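PDB 6V55: adhesion G-protein coupled receptor G6 from Danio rerio, which is an adhesion G protein-coupled receptor linked to myelination, whose extracellular region, with its CUB, pentraxin-like, SEA and GPS-containing parts, probably senses cell-adhesion signals. Local coordinates for residues L369-T372 against F373-M377. Sequence-based numbering, arbitrary orientation.
Sequences LNQT and FQNWM. With NAG (2-acetamido-2-deoxy-beta-D-glucopyranose), chain J.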
# COMPACT_ATOMS: atom_id res chain seq x y z
N LEU A 369 24.88 27.39 -20.64
CA LEU A 369 24.15 26.32 -19.96
C LEU A 369 23.84 25.17 -20.93
O LEU A 369 24.13 24.02 -20.62
CB LEU A 369 22.86 26.85 -19.31
CG LEU A 369 22.87 27.36 -17.85
CD1 LEU A 369 21.76 28.35 -17.58
CD2 LEU A 369 22.82 26.25 -16.82
N ASN A 370 23.31 25.51 -22.12
CA ASN A 370 23.07 24.54 -23.20
C ASN A 370 24.35 23.83 -23.62
O ASN A 370 24.36 22.60 -23.78
CB ASN A 370 22.49 25.26 -24.41
CG ASN A 370 20.98 25.23 -24.47
OD1 ASN A 370 20.31 24.92 -23.50
ND2 ASN A 370 20.43 25.56 -25.65
N GLN A 371 25.46 24.58 -23.78
CA GLN A 371 26.73 24.00 -24.21
C GLN A 371 27.37 23.10 -23.16
O GLN A 371 28.05 22.15 -23.53
CB GLN A 371 27.75 25.09 -24.57
CG GLN A 371 27.96 25.34 -26.06
CD GLN A 371 28.55 24.15 -26.82
OE1 GLN A 371 29.26 23.30 -26.25
NE2 GLN A 371 28.23 24.07 -28.11
N THR A 372 27.20 23.39 -21.86
CA THR A 372 27.94 22.62 -20.85
C THR A 372 27.38 21.21 -20.68
O THR A 372 28.15 20.25 -20.57
CB THR A 372 27.95 23.35 -19.49
OG1 THR A 372 28.41 24.70 -19.67
CG2 THR A 372 28.87 22.62 -18.46
N PHE A 373 26.05 21.07 -20.69
CA PHE A 373 25.47 19.73 -20.57
C PHE A 373 25.72 18.89 -21.82
O PHE A 373 25.90 17.67 -21.71
CB PHE A 373 23.98 19.86 -20.25
CG PHE A 373 23.71 20.61 -18.97
CD1 PHE A 373 24.34 20.23 -17.80
CD2 PHE A 373 22.84 21.69 -18.95
CE1 PHE A 373 24.12 20.91 -16.62
CE2 PHE A 373 22.64 22.41 -17.77
CZ PHE A 373 23.27 22.01 -16.61
N GLN A 374 25.82 19.51 -23.00
CA GLN A 374 26.14 18.73 -24.19
C GLN A 374 27.63 18.40 -24.31
O GLN A 374 27.98 17.49 -25.06
CB GLN A 374 25.64 19.45 -25.45
CG GLN A 374 26.57 20.49 -25.96
CD GLN A 374 26.46 20.67 -27.44
OE1 GLN A 374 26.09 21.75 -27.92
NE2 GLN A 374 26.79 19.63 -28.19
N ASN A 375 28.52 19.07 -23.55
CA ASN A 375 29.90 18.61 -23.43
C ASN A 375 30.04 17.36 -22.56
O ASN A 375 31.12 16.75 -22.55
CB ASN A 375 30.82 19.69 -22.84
CG ASN A 375 30.93 20.93 -23.72
OD1 ASN A 375 30.43 20.97 -24.85
ND2 ASN A 375 31.54 21.97 -23.17
N TRP A 376 29.02 16.97 -21.80
CA TRP A 376 29.04 15.69 -21.09
C TRP A 376 28.03 14.69 -21.64
O TRP A 376 27.70 13.72 -20.95
CB TRP A 376 28.81 15.89 -19.59
CG TRP A 376 29.86 16.67 -18.88
CD1 TRP A 376 29.87 18.02 -18.63
CD2 TRP A 376 31.08 16.16 -18.34
NE1 TRP A 376 31.01 18.37 -17.96
CE2 TRP A 376 31.77 17.25 -17.76
CE3 TRP A 376 31.65 14.89 -18.28
CZ2 TRP A 376 33.01 17.10 -17.15
CZ3 TRP A 376 32.88 14.74 -17.67
CH2 TRP A 376 33.55 15.84 -17.10
N MET A 377 27.52 14.95 -22.86
CA MET A 377 26.54 14.12 -23.58
C MET A 377 25.22 13.91 -22.83
O MET A 377 24.55 12.89 -23.04
CB MET A 377 27.13 12.76 -24.03
CG MET A 377 28.43 12.78 -24.87
SD MET A 377 28.61 13.99 -26.21
CE MET A 377 27.11 13.78 -27.19
C1 NAG J . 19.03 25.63 -26.00
C2 NAG J . 18.83 26.69 -27.12
C3 NAG J . 17.37 26.67 -27.64
C4 NAG J . 16.96 25.26 -28.07
C5 NAG J . 17.14 24.29 -26.90
C6 NAG J . 16.80 22.86 -27.24
C7 NAG J . 20.04 28.82 -27.32
C8 NAG J . 20.30 30.16 -26.68
N2 NAG J . 19.19 28.02 -26.66
O3 NAG J . 17.22 27.58 -28.73
O4 NAG J . 15.61 25.24 -28.51
O5 NAG J . 18.51 24.31 -26.45
O6 NAG J . 16.55 22.67 -28.63
O7 NAG J . 20.57 28.49 -28.37
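Asn375 N, in the last turn before the chain leaves helix 361-374, is shared by two successive carbonyls: it donates to Gln371 O at 3.1 Å, the bond bent to 137° at the hydrogen, and more weakly to Thr372 O. This bifurcated bond, followed by one from Trp376 N to Phe373 O, is consistent with a winding that tightens toward i+3 bonds. A Schellman motif then closes the helix, with Met377 at positive phi as its C-prime residue; Met377 N bonds weakly to Gln374 O, while Tyr378 N reaches back to Phe373 O. Where the chain turns off, Trp376 brings the edge of its indole to the same threonine carbonyl, with CD1 3.4 Å from Thr372 O. The hydroxyl of Thr372 turns back along the helix to bond with Trp368 O.

On the outer side, the amides of Gln371 and Gln374 lie nearly parallel, their planes 19° apart, but Gln371 NE2 and Gln374 OE1, at 3.2 Å, are poorly aligned for a hydrogen bond. One helical turn apart on the buried side, Leu369 and Phe373 run side by side, and Leu369 CD2 touches Phe373 CE2 at 4.0 Å. With CG anti to its own carbonyl carbon (chi1 -59°), the phenyl ring leans back along the helix and sets CD2 3.1 Å from Leu369 O. An alanine at Phe373 would probably cost Leu369 this aromatic neighbour and open a gap toward Val380, Ile422 and Leu426.

Asn370 carries an N-linked glycan, ND2 being bonded to C1 of the sugar, and its OD1 accepts a hydrogen bond from Val382 N. Within the SEA domain, Leu369 packs on Val382 and Ile385 and Phe373 on Val380, all of strand 380-392, while Phe373 and Trp376 both meet Met425 of helix 419-427.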